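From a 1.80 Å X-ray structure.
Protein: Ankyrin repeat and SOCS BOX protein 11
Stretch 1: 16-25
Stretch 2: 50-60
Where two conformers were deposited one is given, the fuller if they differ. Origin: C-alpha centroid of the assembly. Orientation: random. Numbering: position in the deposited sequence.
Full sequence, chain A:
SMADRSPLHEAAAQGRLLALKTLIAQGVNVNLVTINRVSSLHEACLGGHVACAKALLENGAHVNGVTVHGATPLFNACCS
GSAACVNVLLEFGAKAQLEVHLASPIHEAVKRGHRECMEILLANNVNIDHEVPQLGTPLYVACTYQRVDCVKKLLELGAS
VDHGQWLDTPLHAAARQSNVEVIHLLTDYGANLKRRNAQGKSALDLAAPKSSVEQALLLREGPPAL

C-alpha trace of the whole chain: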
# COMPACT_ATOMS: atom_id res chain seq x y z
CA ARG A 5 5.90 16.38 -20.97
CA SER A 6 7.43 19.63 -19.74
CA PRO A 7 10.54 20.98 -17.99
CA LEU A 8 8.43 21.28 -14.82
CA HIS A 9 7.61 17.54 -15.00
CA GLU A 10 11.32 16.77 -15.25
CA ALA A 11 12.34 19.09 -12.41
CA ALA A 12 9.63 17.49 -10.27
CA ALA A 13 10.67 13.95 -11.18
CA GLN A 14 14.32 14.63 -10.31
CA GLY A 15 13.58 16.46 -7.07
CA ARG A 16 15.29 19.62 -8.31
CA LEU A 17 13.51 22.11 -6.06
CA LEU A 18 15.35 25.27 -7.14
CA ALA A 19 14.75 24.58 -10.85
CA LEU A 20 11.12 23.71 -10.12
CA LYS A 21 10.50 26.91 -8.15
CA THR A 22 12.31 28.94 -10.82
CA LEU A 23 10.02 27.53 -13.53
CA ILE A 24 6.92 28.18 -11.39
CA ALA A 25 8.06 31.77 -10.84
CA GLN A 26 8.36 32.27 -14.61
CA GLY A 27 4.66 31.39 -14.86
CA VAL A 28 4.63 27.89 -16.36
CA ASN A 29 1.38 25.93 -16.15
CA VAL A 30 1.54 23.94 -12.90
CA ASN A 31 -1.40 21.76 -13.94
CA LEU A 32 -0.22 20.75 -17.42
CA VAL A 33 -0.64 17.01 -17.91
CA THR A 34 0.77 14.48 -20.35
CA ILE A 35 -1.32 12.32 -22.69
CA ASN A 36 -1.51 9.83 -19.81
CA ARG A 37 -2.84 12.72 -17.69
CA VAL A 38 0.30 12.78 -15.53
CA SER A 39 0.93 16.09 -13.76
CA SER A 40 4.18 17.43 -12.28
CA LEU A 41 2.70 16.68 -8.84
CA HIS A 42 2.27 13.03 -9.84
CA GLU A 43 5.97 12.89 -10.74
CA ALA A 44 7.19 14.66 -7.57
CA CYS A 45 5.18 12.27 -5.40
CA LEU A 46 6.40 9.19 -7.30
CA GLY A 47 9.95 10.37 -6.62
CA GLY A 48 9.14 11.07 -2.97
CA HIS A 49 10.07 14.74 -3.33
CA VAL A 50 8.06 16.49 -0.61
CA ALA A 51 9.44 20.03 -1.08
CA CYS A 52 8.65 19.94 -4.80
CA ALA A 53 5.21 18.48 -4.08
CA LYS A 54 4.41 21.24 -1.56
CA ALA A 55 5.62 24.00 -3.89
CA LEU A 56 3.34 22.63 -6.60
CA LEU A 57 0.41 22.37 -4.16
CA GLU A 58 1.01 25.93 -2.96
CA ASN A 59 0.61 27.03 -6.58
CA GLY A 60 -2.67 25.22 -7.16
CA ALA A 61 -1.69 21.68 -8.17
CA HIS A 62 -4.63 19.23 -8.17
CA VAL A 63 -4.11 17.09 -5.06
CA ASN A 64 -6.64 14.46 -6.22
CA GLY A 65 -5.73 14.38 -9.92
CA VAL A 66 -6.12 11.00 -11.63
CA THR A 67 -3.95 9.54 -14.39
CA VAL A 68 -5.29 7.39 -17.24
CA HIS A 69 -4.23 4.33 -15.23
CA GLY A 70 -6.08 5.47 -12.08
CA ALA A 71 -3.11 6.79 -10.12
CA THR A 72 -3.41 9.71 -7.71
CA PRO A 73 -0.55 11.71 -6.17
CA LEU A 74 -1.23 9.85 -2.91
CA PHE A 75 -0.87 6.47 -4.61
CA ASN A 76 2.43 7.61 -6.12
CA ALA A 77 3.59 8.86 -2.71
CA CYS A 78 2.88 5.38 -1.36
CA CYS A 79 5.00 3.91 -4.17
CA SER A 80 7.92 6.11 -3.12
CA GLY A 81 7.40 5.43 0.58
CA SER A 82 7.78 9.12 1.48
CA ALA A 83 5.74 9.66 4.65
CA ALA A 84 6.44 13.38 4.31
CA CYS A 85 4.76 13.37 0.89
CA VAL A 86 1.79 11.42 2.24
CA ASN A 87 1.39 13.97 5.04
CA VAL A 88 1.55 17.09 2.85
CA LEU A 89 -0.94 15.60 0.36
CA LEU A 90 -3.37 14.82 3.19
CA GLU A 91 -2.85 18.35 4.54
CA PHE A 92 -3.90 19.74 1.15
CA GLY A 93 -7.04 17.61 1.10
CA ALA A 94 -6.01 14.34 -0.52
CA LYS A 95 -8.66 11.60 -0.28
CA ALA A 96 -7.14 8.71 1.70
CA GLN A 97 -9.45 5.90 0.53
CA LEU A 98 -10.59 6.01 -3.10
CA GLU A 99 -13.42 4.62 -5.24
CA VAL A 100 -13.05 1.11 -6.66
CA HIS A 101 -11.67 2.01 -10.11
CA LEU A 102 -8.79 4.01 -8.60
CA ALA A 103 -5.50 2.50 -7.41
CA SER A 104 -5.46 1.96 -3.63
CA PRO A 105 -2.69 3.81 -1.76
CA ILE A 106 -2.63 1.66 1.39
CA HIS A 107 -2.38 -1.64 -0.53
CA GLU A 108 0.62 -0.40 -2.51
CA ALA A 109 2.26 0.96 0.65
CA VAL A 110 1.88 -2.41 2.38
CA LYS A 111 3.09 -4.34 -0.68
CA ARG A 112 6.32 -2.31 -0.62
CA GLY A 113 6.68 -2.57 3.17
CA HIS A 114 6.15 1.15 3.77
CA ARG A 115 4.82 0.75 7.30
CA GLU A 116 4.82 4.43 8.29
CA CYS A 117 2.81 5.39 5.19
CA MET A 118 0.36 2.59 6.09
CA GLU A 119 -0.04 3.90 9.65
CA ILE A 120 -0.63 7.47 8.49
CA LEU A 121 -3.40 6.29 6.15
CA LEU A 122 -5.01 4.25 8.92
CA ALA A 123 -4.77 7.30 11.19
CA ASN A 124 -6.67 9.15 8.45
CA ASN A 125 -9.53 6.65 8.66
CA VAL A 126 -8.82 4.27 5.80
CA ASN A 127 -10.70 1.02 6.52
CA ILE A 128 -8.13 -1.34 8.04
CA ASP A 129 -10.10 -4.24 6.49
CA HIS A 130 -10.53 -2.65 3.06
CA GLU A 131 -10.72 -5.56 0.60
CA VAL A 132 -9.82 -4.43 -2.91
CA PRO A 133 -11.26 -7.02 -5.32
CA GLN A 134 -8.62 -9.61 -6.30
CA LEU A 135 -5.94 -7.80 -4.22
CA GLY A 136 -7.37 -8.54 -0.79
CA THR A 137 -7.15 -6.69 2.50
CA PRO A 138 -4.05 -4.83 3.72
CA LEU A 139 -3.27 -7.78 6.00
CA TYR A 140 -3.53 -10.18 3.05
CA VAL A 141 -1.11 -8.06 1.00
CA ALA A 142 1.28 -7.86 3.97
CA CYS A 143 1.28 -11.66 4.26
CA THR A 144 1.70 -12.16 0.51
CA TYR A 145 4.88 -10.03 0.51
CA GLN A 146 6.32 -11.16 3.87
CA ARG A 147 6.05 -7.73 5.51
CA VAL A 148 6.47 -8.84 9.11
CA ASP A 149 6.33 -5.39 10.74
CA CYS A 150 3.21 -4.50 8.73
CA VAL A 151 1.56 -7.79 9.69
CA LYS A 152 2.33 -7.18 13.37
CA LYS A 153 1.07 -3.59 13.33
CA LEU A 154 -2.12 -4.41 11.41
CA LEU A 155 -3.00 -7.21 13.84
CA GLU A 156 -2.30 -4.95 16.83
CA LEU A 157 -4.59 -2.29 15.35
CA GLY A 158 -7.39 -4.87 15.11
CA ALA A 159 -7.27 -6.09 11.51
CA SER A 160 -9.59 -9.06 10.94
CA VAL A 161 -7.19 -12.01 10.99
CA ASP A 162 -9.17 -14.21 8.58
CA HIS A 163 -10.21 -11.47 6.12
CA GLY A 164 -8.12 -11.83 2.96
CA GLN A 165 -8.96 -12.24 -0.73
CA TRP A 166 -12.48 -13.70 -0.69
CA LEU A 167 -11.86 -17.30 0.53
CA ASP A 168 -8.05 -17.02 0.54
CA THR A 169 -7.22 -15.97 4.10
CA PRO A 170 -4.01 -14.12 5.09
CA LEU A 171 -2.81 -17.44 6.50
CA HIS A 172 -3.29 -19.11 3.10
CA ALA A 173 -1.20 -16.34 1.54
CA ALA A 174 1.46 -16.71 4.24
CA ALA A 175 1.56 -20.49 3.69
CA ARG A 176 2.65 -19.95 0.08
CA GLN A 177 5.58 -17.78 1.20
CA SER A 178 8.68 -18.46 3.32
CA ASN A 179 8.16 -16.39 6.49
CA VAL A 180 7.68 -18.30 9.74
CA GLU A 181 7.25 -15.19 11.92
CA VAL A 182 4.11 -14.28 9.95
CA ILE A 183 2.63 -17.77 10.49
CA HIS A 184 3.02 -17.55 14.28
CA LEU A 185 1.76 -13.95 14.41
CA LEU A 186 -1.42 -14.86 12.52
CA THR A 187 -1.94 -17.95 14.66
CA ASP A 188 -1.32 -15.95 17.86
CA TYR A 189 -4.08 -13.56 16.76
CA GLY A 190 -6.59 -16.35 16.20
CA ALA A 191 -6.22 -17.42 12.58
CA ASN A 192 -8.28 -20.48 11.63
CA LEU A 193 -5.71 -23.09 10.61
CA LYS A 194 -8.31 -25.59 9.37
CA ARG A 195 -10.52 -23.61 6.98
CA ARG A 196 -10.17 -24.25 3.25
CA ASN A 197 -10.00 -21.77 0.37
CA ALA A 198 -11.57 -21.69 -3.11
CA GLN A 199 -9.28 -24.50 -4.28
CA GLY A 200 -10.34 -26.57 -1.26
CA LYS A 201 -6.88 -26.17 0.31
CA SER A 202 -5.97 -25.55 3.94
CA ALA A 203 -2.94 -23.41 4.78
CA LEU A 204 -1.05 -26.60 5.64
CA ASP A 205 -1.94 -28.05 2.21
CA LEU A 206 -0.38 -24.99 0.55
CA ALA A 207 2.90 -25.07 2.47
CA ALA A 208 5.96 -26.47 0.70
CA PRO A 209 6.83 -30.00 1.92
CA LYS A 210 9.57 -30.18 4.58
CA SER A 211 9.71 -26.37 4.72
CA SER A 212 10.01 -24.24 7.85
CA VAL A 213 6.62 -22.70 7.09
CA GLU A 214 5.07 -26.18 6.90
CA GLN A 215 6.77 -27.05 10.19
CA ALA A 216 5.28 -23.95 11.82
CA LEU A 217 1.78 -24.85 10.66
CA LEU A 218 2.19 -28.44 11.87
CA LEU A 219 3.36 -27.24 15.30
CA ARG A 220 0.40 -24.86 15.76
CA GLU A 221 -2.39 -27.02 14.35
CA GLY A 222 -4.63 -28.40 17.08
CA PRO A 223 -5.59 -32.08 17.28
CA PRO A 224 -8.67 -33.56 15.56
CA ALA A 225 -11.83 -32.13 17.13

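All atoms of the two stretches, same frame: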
# COMPACT_ATOMS: atom_id res chain seq x y z
N ARG A 16 14.48 18.41 -8.18
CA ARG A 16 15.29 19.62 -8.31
C ARG A 16 14.47 20.84 -7.92
O ARG A 16 13.95 21.55 -8.77
CB ARG A 16 15.82 19.75 -9.74
CG ARG A 16 16.75 18.63 -10.17
CD ARG A 16 18.13 19.14 -10.56
NE ARG A 16 18.84 18.16 -11.38
CZ ARG A 16 19.96 18.43 -12.05
NH1 ARG A 16 20.51 19.63 -12.01
NH2 ARG A 16 20.53 17.48 -12.77
N LEU A 17 14.37 21.07 -6.61
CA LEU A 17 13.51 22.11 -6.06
C LEU A 17 13.77 23.51 -6.61
O LEU A 17 12.83 24.24 -6.94
CB LEU A 17 13.64 22.13 -4.53
CG LEU A 17 12.71 23.09 -3.80
CD1 LEU A 17 11.25 22.73 -4.01
CD2 LEU A 17 13.04 23.12 -2.32
N LEU A 18 15.04 23.92 -6.69
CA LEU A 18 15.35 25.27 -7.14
C LEU A 18 14.94 25.48 -8.60
O LEU A 18 14.36 26.51 -8.94
CB LEU A 18 16.83 25.58 -6.94
CG LEU A 18 17.32 25.55 -5.49
CD1 LEU A 18 18.74 26.07 -5.41
CD2 LEU A 18 16.42 26.33 -4.53
N ALA A 19 15.20 24.49 -9.45
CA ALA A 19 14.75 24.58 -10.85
C ALA A 19 13.23 24.61 -10.93
O ALA A 19 12.65 25.40 -11.68
CB ALA A 19 15.30 23.41 -11.65
N LEU A 20 12.57 23.76 -10.15
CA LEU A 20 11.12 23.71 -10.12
C LEU A 20 10.52 25.06 -9.72
O LEU A 20 9.62 25.57 -10.40
CB LEU A 20 10.64 22.62 -9.17
CG LEU A 20 9.12 22.47 -9.06
CD1 LEU A 20 8.69 21.10 -9.57
CD2 LEU A 20 8.67 22.70 -7.64
N LYS A 21 11.02 25.64 -8.64
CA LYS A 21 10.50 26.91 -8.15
C LYS A 21 10.82 28.04 -9.14
O LYS A 21 10.03 28.98 -9.28
CB LYS A 21 11.07 27.23 -6.77
CG LYS A 21 10.56 26.30 -5.68
CD LYS A 21 11.20 26.60 -4.34
CE LYS A 21 10.59 27.82 -3.68
NZ LYS A 21 9.21 27.56 -3.19
N THR A 22 11.94 27.93 -9.83
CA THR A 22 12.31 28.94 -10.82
C THR A 22 11.31 28.90 -11.98
O THR A 22 10.83 29.95 -12.42
CB THR A 22 13.74 28.71 -11.35
OG1 THR A 22 14.68 28.84 -10.27
CG2 THR A 22 14.09 29.73 -12.43
N LEU A 23 10.99 27.70 -12.45
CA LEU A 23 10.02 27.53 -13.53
C LEU A 23 8.63 28.03 -13.12
O LEU A 23 7.95 28.68 -13.90
CB LEU A 23 9.95 26.06 -13.95
CG LEU A 23 11.18 25.54 -14.70
CD1 LEU A 23 11.21 24.02 -14.72
CD2 LEU A 23 11.20 26.09 -16.12
N ILE A 24 8.21 27.71 -11.90
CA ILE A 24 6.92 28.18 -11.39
C ILE A 24 6.88 29.70 -11.38
O ILE A 24 5.88 30.31 -11.79
CB ILE A 24 6.64 27.62 -9.98
CG1 ILE A 24 6.37 26.12 -10.06
CG2 ILE A 24 5.45 28.33 -9.33
CD1 ILE A 24 6.31 25.41 -8.71
N ALA A 25 7.97 30.32 -10.93
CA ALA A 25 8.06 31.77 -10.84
C ALA A 25 7.96 32.43 -12.21
O ALA A 25 7.46 33.55 -12.33
CB ALA A 25 9.36 32.18 -10.15
N VAL A 50 9.08 15.76 -1.35
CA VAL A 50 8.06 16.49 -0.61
C VAL A 50 8.11 18.01 -0.82
O VAL A 50 7.07 18.66 -0.90
CB VAL A 50 8.15 16.18 0.91
CG1 VAL A 50 9.46 16.68 1.50
CG2 VAL A 50 6.95 16.77 1.65
N ALA A 51 9.31 18.58 -0.92
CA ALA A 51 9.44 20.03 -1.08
C ALA A 51 8.88 20.46 -2.44
O ALA A 51 8.17 21.45 -2.54
CB ALA A 51 10.90 20.46 -0.92
N CYS A 52 9.20 19.68 -3.47
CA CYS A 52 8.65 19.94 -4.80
C CYS A 52 7.13 19.78 -4.80
O CYS A 52 6.41 20.61 -5.37
CB CYS A 52 9.28 19.01 -5.84
SG CYS A 52 11.01 19.37 -6.23
N ALA A 53 6.65 18.72 -4.16
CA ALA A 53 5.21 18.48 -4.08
C ALA A 53 4.50 19.67 -3.41
O ALA A 53 3.50 20.16 -3.92
CB ALA A 53 4.92 17.20 -3.31
N LYS A 54 5.05 20.15 -2.30
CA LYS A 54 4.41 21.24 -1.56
C LYS A 54 4.41 22.54 -2.36
O LYS A 54 3.43 23.27 -2.35
CB LYS A 54 5.09 21.48 -0.21
CG LYS A 54 4.34 22.48 0.66
CD LYS A 54 4.97 22.64 2.03
CE LYS A 54 4.14 23.57 2.90
NZ LYS A 54 4.73 23.76 4.26
N ALA A 55 5.51 22.81 -3.06
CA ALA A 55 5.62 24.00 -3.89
C ALA A 55 4.57 23.98 -5.00
O ALA A 55 3.97 25.00 -5.33
CB ALA A 55 7.02 24.13 -4.47
N LEU A 56 4.34 22.80 -5.56
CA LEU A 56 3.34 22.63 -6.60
C LEU A 56 1.93 22.82 -6.01
O LEU A 56 1.09 23.49 -6.61
CB LEU A 56 3.46 21.26 -7.26
CG LEU A 56 4.70 21.06 -8.15
CD1 LEU A 56 4.96 19.59 -8.41
CD2 LEU A 56 4.53 21.81 -9.47
N LEU A 57 1.70 22.25 -4.84
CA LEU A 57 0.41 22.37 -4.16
C LEU A 57 0.11 23.81 -3.77
O LEU A 57 -1.03 24.27 -3.88
CB LEU A 57 0.37 21.47 -2.92
CG LEU A 57 0.26 19.98 -3.23
CD1 LEU A 57 0.61 19.14 -2.02
CD2 LEU A 57 -1.14 19.64 -3.75
N GLU A 58 1.14 24.53 -3.33
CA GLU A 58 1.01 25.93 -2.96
C GLU A 58 0.61 26.79 -4.16
O GLU A 58 0.02 27.86 -3.99
CB GLU A 58 2.33 26.45 -2.37
CG GLU A 58 2.57 26.02 -0.93
CD GLU A 58 3.96 26.39 -0.42
OE1 GLU A 58 4.86 26.68 -1.25
OE2 GLU A 58 4.15 26.39 0.81
N ASN A 59 0.93 26.31 -5.35
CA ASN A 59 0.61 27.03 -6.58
C ASN A 59 -0.54 26.38 -7.35
O ASN A 59 -0.66 26.53 -8.57
CB ASN A 59 1.86 27.13 -7.46
CG ASN A 59 2.86 28.13 -6.92
OD1 ASN A 59 2.80 29.31 -7.23
ND2 ASN A 59 3.78 27.65 -6.08
N GLY A 60 -1.39 25.66 -6.63
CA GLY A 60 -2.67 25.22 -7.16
C GLY A 60 -2.71 23.86 -7.84
O GLY A 60 -3.66 23.56 -8.56
O HOH W 1 7.37 26.05 -0.97

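No direct hydrogen bond joins these two stretches; the one polar link between them runs through a single water at the edge of an otherwise apolar contact. Water 1 donates to Glu58 OE1 at 2.6 Å and accepts a weak hydrogen bond from Lys21 NZ at 3.3 Å. Lys21 reaches this site by bending: its CA-to-CB bond points sideways, but chi3 and chi4 are both p (78° and 71°), and the folded end brings NZ to 4.3 Å from Ala55 CB. The amine thus lies over a methyl group while its charge remains at the solvent-exposed margin, facing the carboxylate across the water.

The rest is helix packing. The axes of helix 17-25 and helix 50-58 run nearly parallel, at 12°, and approach to 9.8 Å. They are not evenly spaced along the contact: the CA atoms of Leu17 and Cys52 are 5.5 Å apart, those of Lys21 and Ala55 7.1 Å, and those of Ile24 and Asn59 8.0 Å. The spacing therefore widens toward the C-terminal end. Together the two stretches bury 425 Å².

At the narrow end the second helix offers small side chains. Leu17 CA lies 3.7 Å from Cys52 SG, a closeness of backbone to side chain that leaves little room between them. The Leu17 side chain starts sideways, yet its t, p rotamer brings the end against the second helix, with CD2 3.7 Å from Ala51 CB and CD1 3.6 Å from Ala51 C. Cysteine suits this position as a compact, apolar residue; its m rotamer places SG 4.0 Å from Leu17 CD1.

Ala55 is the shared floor of the contact. It points toward the first helix, and its CB is met by Leu20 CD2 at 3.8 Å and, more loosely, by Leu17 CD1 and Ile24 CD1, both at 4.5 Å. A lone methyl here lets the longer side chains of three successive turns converge on the same patch. Leu20 is buried and also points toward the partner; its chi2 of 116° lies between wells. Both of its methyls approach both Cys52 and Leu56; the closest approaches are Leu20 CD2 to Cys52 O at 3.8 Å and Leu20 CD1 to Leu56 CD1 at 4.2 Å, and Leu20 CD2 is also 4.2 Å from Cys52 CB.

Farther along, the second stretch presents the larger Leu56 and Asn59, which Ile24 meets. Ile24, in the m, t rotamer, extends CD1 to 4.1 Å from Leu56 CD2. Leu56 sets out sideways, but its m, t conformation brings the end nearer the first helix, so two branched aliphatic groups meet.

Asn59 closes this end. Its ND2 donates to Ala55 O at 2.8 Å, with a nearly straight N-H...O angle of 174°, while the backbone bond from Asn59 N to Ala55 O is weak at 3.3 Å. The side-chain amide thus supplies a strong partner for that carbonyl. The same arrangement leaves Asn59 OD1 3.5 Å from Ile24 CG2, a van der Waals contact.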